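Halotolerant alpha-type carbonic anhydrase (dCA II) (Dunaliella salina, PDB 1Y7W) catalyses the reversible hydration of carbon dioxide to bicarbonate at a bound zinc ion, as a salt-tolerant alpha-type carbonic anhydrase. Local coordinates at residues A[182-185]-A[186-190]; A[255-258]-A[259-263]; A[198-201]-A[202-205]. All coordinates share one frame; numbering follows the deposited sequence.

Contact 1: A[182-185]-A[186-190]; sequences FLNS and LQTQI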
loop_
_atom_site.group_PDB
_atom_site.type_symbol
_atom_site.label_atom_id
_atom_site.label_comp_id
_atom_site.label_asym_id
_atom_site.label_seq_id
_atom_site.Cartn_x
_atom_site.Cartn_y
_atom_site.Cartn_z
ATOM N N PHE A 182 6.039 3.287 14.836
ATOM C CA PHE A 182 6.716 2.442 13.860
ATOM C C PHE A 182 7.624 3.277 12.946
ATOM O O PHE A 182 8.740 2.871 12.680
ATOM C CB PHE A 182 5.732 1.646 12.993
ATOM C CG PHE A 182 6.409 0.874 11.891
ATOM C CD1 PHE A 182 6.189 1.199 10.570
ATOM C CD2 PHE A 182 7.375 -0.108 12.182
ATOM C CE1 PHE A 182 6.924 0.575 9.522
ATOM C CE2 PHE A 182 8.106 -0.727 11.155
ATOM C CZ PHE A 182 7.884 -0.388 9.818
ATOM N N LEU A 183 7.134 4.412 12.436
ATOM C CA LEU A 183 7.973 5.246 11.576
ATOM C C LEU A 183 9.217 5.693 12.372
ATOM O O LEU A 183 10.365 5.757 11.857
ATOM C CB LEU A 183 7.177 6.467 11.067
ATOM C CG LEU A 183 6.077 6.092 10.010
ATOM C CD1 LEU A 183 5.403 7.331 9.428
ATOM C CD2 LEU A 183 6.728 5.229 8.884
ATOM N N ASN A 184 9.008 5.992 13.640
ATOM C CA ASN A 184 10.178 6.380 14.424
ATOM C C ASN A 184 11.215 5.274 14.509
ATOM O O ASN A 184 12.402 5.509 14.367
ATOM C CB ASN A 184 9.789 6.818 15.830
ATOM C CG ASN A 184 10.404 8.133 16.166
ATOM O OD1 ASN A 184 9.919 9.204 15.726
ATOM N ND2 ASN A 184 11.526 8.088 16.879
ATOM N N SER A 185 10.780 4.057 14.741
ATOM C CA SER A 185 11.710 2.966 14.842
ATOM C C SER A 185 12.402 2.744 13.524
ATOM O O SER A 185 13.622 2.572 13.504
ATOM C CB SER A 185 11.001 1.700 15.304
ATOM O OG SER A 185 11.812 0.565 15.089
ATOM N N LEU A 186 11.644 2.738 12.421
ATOM C CA LEU A 186 12.264 2.524 11.091
ATOM C C LEU A 186 13.327 3.592 10.800
ATOM O O LEU A 186 14.439 3.310 10.346
ATOM C CB LEU A 186 11.173 2.608 10.007
ATOM C CG LEU A 186 11.557 2.410 8.550
ATOM C CD1 LEU A 186 12.113 0.973 8.393
ATOM C CD2 LEU A 186 10.310 2.572 7.660
ATOM N N GLN A 187 12.968 4.826 11.054
ATOM C CA GLN A 187 13.862 5.958 10.836
ATOM C C GLN A 187 15.142 5.816 11.669
ATOM O O GLN A 187 16.245 6.028 11.166
ATOM C CB GLN A 187 13.131 7.269 11.183
ATOM C CG GLN A 187 14.022 8.494 11.124
ATOM C CD GLN A 187 13.260 9.795 11.098
ATOM O OE1 GLN A 187 12.382 10.036 11.930
ATOM N NE2 GLN A 187 13.606 10.661 10.151
ATOM N N THR A 188 14.986 5.425 12.921
ATOM C CA THR A 188 16.098 5.261 13.844
ATOM C C THR A 188 16.985 4.134 13.388
ATOM O O THR A 188 18.201 4.258 13.392
ATOM C CB THR A 188 15.565 4.973 15.286
ATOM O OG1 THR A 188 14.906 6.149 15.777
ATOM C CG2 THR A 188 16.707 4.619 16.233
ATOM N N GLN A 189 16.377 3.011 13.010
ATOM C CA GLN A 189 17.140 1.889 12.538
ATOM C C GLN A 189 17.920 2.220 11.281
ATOM O O GLN A 189 19.097 1.879 11.138
ATOM C CB GLN A 189 16.221 0.719 12.216
ATOM C CG GLN A 189 15.556 0.065 13.422
ATOM C CD GLN A 189 14.658 -1.059 12.960
ATOM O OE1 GLN A 189 15.132 -2.126 12.526
ATOM N NE2 GLN A 189 13.345 -0.808 12.999
ATOM N N ILE A 190 17.231 2.820 10.318
ATOM C CA ILE A 190 17.900 3.156 9.072
ATOM C C ILE A 190 18.996 4.234 9.255
ATOM O O ILE A 190 20.109 4.064 8.803
ATOM C CB ILE A 190 16.854 3.598 8.012
ATOM C CG1 ILE A 190 16.049 2.346 7.578
ATOM C CG2 ILE A 190 17.562 4.141 6.755
ATOM C CD1 ILE A 190 14.833 2.674 6.674
#

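Contact 2: A[255-258]-A[259-263]; sequences QMKL and FVDVT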
loop_
_atom_site.group_PDB
_atom_site.type_symbol
_atom_site.label_atom_id
_atom_site.label_comp_id
_atom_site.label_asym_id
_atom_site.label_seq_id
_atom_site.Cartn_x
_atom_site.Cartn_y
_atom_site.Cartn_z
ATOM N N GLN A 255 9.748 13.134 10.434
ATOM C CA GLN A 255 9.786 11.722 10.043
ATOM C C GLN A 255 9.709 11.642 8.534
ATOM O O GLN A 255 10.295 10.733 7.941
ATOM C CB GLN A 255 8.602 10.966 10.664
ATOM C CG GLN A 255 8.681 10.915 12.168
ATOM C CD GLN A 255 7.531 10.164 12.811
ATOM O OE1 GLN A 255 6.384 10.333 12.432
ATOM N NE2 GLN A 255 7.842 9.352 13.823
ATOM N N MET A 256 9.003 12.588 7.898
ATOM C CA MET A 256 8.902 12.552 6.436
ATOM C C MET A 256 10.257 12.734 5.759
ATOM O O MET A 256 10.466 12.304 4.606
ATOM C CB MET A 256 7.914 13.623 5.942
ATOM C CG MET A 256 6.454 13.278 6.222
ATOM S SD MET A 256 5.931 11.607 5.606
ATOM C CE MET A 256 6.250 11.834 3.835
ATOM N N LYS A 257 11.192 13.355 6.479
ATOM C CA LYS A 257 12.521 13.565 5.921
ATOM C C LYS A 257 13.199 12.243 5.569
ATOM O O LYS A 257 13.987 12.186 4.626
ATOM C CB LYS A 257 13.416 14.350 6.914
ATOM C CG LYS A 257 14.904 14.475 6.465
ATOM C CD LYS A 257 15.599 15.716 7.110
ATOM C CE LYS A 257 17.119 15.743 6.800
ATOM N NZ LYS A 257 17.759 14.511 7.317
ATOM N N LEU A 258 12.874 11.177 6.301
ATOM C CA LEU A 258 13.484 9.869 6.007
ATOM C C LEU A 258 13.231 9.497 4.526
ATOM O O LEU A 258 14.134 9.010 3.835
ATOM C CB LEU A 258 12.876 8.773 6.895
ATOM C CG LEU A 258 13.186 7.306 6.483
ATOM C CD1 LEU A 258 14.635 6.991 6.870
ATOM C CD2 LEU A 258 12.275 6.331 7.207
ATOM N N PHE A 259 11.998 9.712 4.056
ATOM C CA PHE A 259 11.652 9.371 2.677
ATOM C C PHE A 259 12.440 10.141 1.635
ATOM O O PHE A 259 12.840 9.574 0.599
ATOM C CB PHE A 259 10.128 9.500 2.470
ATOM C CG PHE A 259 9.349 8.528 3.315
ATOM C CD1 PHE A 259 8.658 8.938 4.442
ATOM C CD2 PHE A 259 9.364 7.171 2.993
ATOM C CE1 PHE A 259 7.987 8.028 5.240
ATOM C CE2 PHE A 259 8.693 6.243 3.780
ATOM C CZ PHE A 259 7.997 6.678 4.912
ATOM N N VAL A 260 12.684 11.423 1.889
ATOM C CA VAL A 260 13.493 12.206 0.952
ATOM C C VAL A 260 14.949 11.738 0.963
ATOM O O VAL A 260 15.581 11.520 -0.083
ATOM C CB VAL A 260 13.531 13.709 1.337
ATOM C CG1 VAL A 260 14.202 14.495 0.220
ATOM C CG2 VAL A 260 12.212 14.193 1.586
ATOM N N ASP A 261 15.504 11.614 2.165
ATOM C CA ASP A 261 16.886 11.180 2.286
ATOM C C ASP A 261 17.157 9.856 1.537
ATOM O O ASP A 261 18.111 9.731 0.770
ATOM C CB ASP A 261 17.253 11.042 3.760
ATOM C CG ASP A 261 17.392 12.410 4.483
ATOM O OD1 ASP A 261 17.437 12.372 5.723
ATOM O OD2 ASP A 261 17.443 13.505 3.834
ATOM N N VAL A 262 16.305 8.872 1.772
ATOM C CA VAL A 262 16.418 7.571 1.165
ATOM C C VAL A 262 16.148 7.640 -0.322
ATOM O O VAL A 262 16.925 7.111 -1.145
ATOM C CB VAL A 262 15.394 6.611 1.877
ATOM C CG1 VAL A 262 15.289 5.244 1.147
ATOM C CG2 VAL A 262 15.867 6.436 3.357
ATOM N N THR A 263 15.076 8.339 -0.699
ATOM C CA THR A 263 14.730 8.370 -2.119
ATOM C C THR A 263 15.774 9.064 -2.997
ATOM O O THR A 263 16.170 8.526 -4.054
ATOM C CB THR A 263 13.318 9.036 -2.369
ATOM O OG1 THR A 263 12.286 8.238 -1.747
ATOM C CG2 THR A 263 13.030 9.142 -3.892
#

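Contact 3: A[198-201]-A[202-205]; sequences TASY and GDTG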
loop_
_atom_site.group_PDB
_atom_site.type_symbol
_atom_site.label_atom_id
_atom_site.label_comp_id
_atom_site.label_asym_id
_atom_site.label_seq_id
_atom_site.Cartn_x
_atom_site.Cartn_y
_atom_site.Cartn_z
ATOM N N THR A 198 26.874 0.295 7.852
ATOM C CA THR A 198 26.460 -1.075 7.530
ATOM C C THR A 198 25.414 -1.147 6.387
ATOM O O THR A 198 25.110 -2.219 5.848
ATOM C CB THR A 198 25.995 -1.782 8.789
ATOM O OG1 THR A 198 24.880 -1.107 9.342
ATOM C CG2 THR A 198 27.148 -1.758 9.846
ATOM N N ALA A 199 24.903 0.015 5.993
ATOM C CA ALA A 199 23.953 0.117 4.896
ATOM C C ALA A 199 24.194 1.459 4.188
ATOM O O ALA A 199 24.638 2.408 4.810
ATOM C CB ALA A 199 22.512 0.077 5.431
ATOM N N SER A 200 23.877 1.512 2.902
ATOM C CA SER A 200 23.992 2.712 2.053
ATOM C C SER A 200 22.666 2.913 1.342
ATOM O O SER A 200 21.963 1.952 1.114
ATOM C CB SER A 200 25.094 2.541 0.983
ATOM O OG SER A 200 26.341 2.365 1.625
ATOM N N TYR A 201 22.322 4.161 1.020
ATOM C CA TYR A 201 21.097 4.406 0.266
ATOM C C TYR A 201 21.204 3.626 -1.046
ATOM O O TYR A 201 22.285 3.554 -1.639
ATOM C CB TYR A 201 20.971 5.875 -0.058
ATOM C CG TYR A 201 20.848 6.761 1.168
ATOM C CD1 TYR A 201 19.903 6.486 2.146
ATOM C CD2 TYR A 201 21.653 7.917 1.315
ATOM C CE1 TYR A 201 19.727 7.296 3.219
ATOM C CE2 TYR A 201 21.486 8.757 2.416
ATOM C CZ TYR A 201 20.518 8.441 3.360
ATOM O OH TYR A 201 20.276 9.237 4.473
ATOM N N GLY A 202 20.086 3.074 -1.532
ATOM C CA GLY A 202 20.158 2.307 -2.752
ATOM C C GLY A 202 20.287 0.809 -2.438
ATOM O O GLY A 202 19.972 -0.024 -3.301
ATOM N N ASP A 203 20.756 0.464 -1.242
ATOM C CA ASP A 203 20.832 -0.950 -0.859
ATOM C C ASP A 203 19.390 -1.501 -0.750
ATOM O O ASP A 203 18.474 -0.812 -0.307
ATOM C CB ASP A 203 21.486 -1.120 0.510
ATOM C CG ASP A 203 22.989 -0.917 0.469
ATOM O OD1 ASP A 203 23.608 -1.103 1.530
ATOM O OD2 ASP A 203 23.524 -0.586 -0.615
ATOM N N THR A 204 19.202 -2.749 -1.162
ATOM C CA THR A 204 17.904 -3.372 -1.060
ATOM C C THR A 204 17.972 -4.527 -0.060
ATOM O O THR A 204 19.057 -5.038 0.217
ATOM C CB THR A 204 17.393 -3.873 -2.440
ATOM O OG1 THR A 204 18.342 -4.773 -3.034
ATOM C CG2 THR A 204 17.130 -2.693 -3.382
ATOM N N GLY A 205 16.832 -4.881 0.536
ATOM C CA GLY A 205 16.804 -5.998 1.477
ATOM C C GLY A 205 17.624 -5.845 2.744
ATOM O O GLY A 205 18.207 -6.813 3.235
HETATM O O HOH W 1 23.667 1.567 -2.433
#

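Contact 1: A[182-185]-A[186-190]
Leu186 N reaches back to Phe182 O at 2.9 Å, and the same four-residue step recurs from Gln187 N to Leu183 O, from Thr188 N to Asn184 O and from Gln189 N to Ser185 O, the regular pattern of an alpha helix. The side chains add polar bonds to this frame. Thr188 turns its hydroxyl beside its own backbone N (chi1 -68°), which brings OG1 to 2.9 Å from Asn184 O. The hydroxyl and the amide of Thr188 come to that carbonyl from opposite faces of its plane, and the oxygen therefore accepts two bonds.

One residue along, Gln189 runs its extended chain back over Ser185. Its NE2 lies 2.9 Å from Ser185 OG in a bent bond, 132° at the hydrogen, with the hydroxyl tilted from the amide plane. A weak second bond joins the same NE2 to Ser185 O at 3.4 Å. The methylene CG of Gln189 passes 3.2 Å from Ser185 O. The other end of the amide, OE1, accepts from Asp209 N, so the group is held at both its nitrogen and its oxygen. With an alanine here, Ser185 OG would probably lose its amide donor and Asp209 N its acceptor, and the tie between the helix and the loop at Ile208 and Asp209 would weaken.

On the buried side Leu186 CD2 comes obliquely to the Phe182 ring, 4.3 Å from CE1. Around helix 181-195, Phe182 packs on Gln216 and Leu217 of helix 213-217, Leu186 and Gln189 rest on Ile208, and Leu183 and Gln187 face helix 253-266, where Asn184 OD1 accepts from Gln255 NE2.

Contact 2: A[255-258]-A[259-263]
The Phe259 ring is met obliquely by Met256, three residues earlier on the helix, in a Met-aromatic contact. SD stands 5.1 Å from the ring centroid, on a line 68° off the ring normal, while the methyl CE touches CD1 of Phe259 at 3.8 Å. Bends at both chi2 and chi3 fold the thioether round to bring its end to the ring. Beyond the helix the same ring meets two others, lying closer to parallel with His133, at about 25°, than with Phe131.

The second flat group is the carboxylate of Asp261, bonded through OD1 to Lys257 one helical turn earlier. NZ of Lys257 approaches OD1 of Asp261 at 2.7 Å, on the syn lone pair, and completes a salt bridge. The aliphatic part of the lysine follows closely, its CG 3.4 Å from the same OD1, and only the last torsion bends to direct the ammonium to the carboxylate.

Between these features Leu258 and Val262 lie side by side and point the same way, with CD1 of the leucine 3.8 Å from CG2 of the valine. The backbone begins tightly, for Phe259 N makes a weak, bent bond to Met256 O, but opens into the alpha pattern with Asp261 N on Lys257 O and Val262 N on Leu258 O. Thr263 gives Phe259 O two donors, N and OG1, one from either face of its plane.

One face of this helix, with Met256 and Phe259, lies against strand 120-133 of the carbonic anhydrase sheet, while Leu258 meets helix 181-195. Phe131 and His133, whose rings meet Phe259, alternate along that strand with the zinc ligands His130 and His132, and the Phe259 side chain is about 12 Å from the zinc ion.

Contact 3: A[198-201]-A[202-205]
Asp203 folds back on Ser200 and bonds it twice, closing a type II beta turn that runs from Ser200 to Asp203. Its backbone N donates to Ser200 O at 3.0 Å, the bond that defines the turn. Its carboxylate then bends inward, CG beside the backbone N (chi1 -75°), and OD1 receives Ser200 N at 3.0 Å; that donor stands well above the carboxylate plane, 72° out of it. The aspartate thus engages both the N-H and the C=O of one residue. OD2 takes a hydrogen from a water at 2.8 Å; the same water also lies near Tyr201 O, but at a doubtfully short distance.

Tyr201 and Gly202 form the bend itself. Gly202 has a positive phi of 96°, and a side chain there would be driven into Tyr201 O, so the corner calls for a residue without one.

Lying between helix 181-195 and strand 206-207, the turn is tied by backbone hydrogen bonds of Gly202 and Asp203 to Leu97, while the Tyr201 side chain packs on Ile194 of helix 181-195 and on Asp261 and Val262 of helix 253-266.

In the fold
Followed from the N terminus, the three contacts come in series and neither nest nor cross: contact 1, then contact 3, then contact 2. Contacts 1 and 2 lie within single helices and close no loop, whereas contact 3 closes a beta turn in the loop after helix 181-195. Each contact is local, and the pieces meet through their outward side chains. Contact 1 meets contact 2 directly, helix against helix. Contact 3 reaches contact 2 through one aromatic side chain, but does not touch contact 1. Helix 253-266 is therefore the shared partner, with the sheet reached through contact 2.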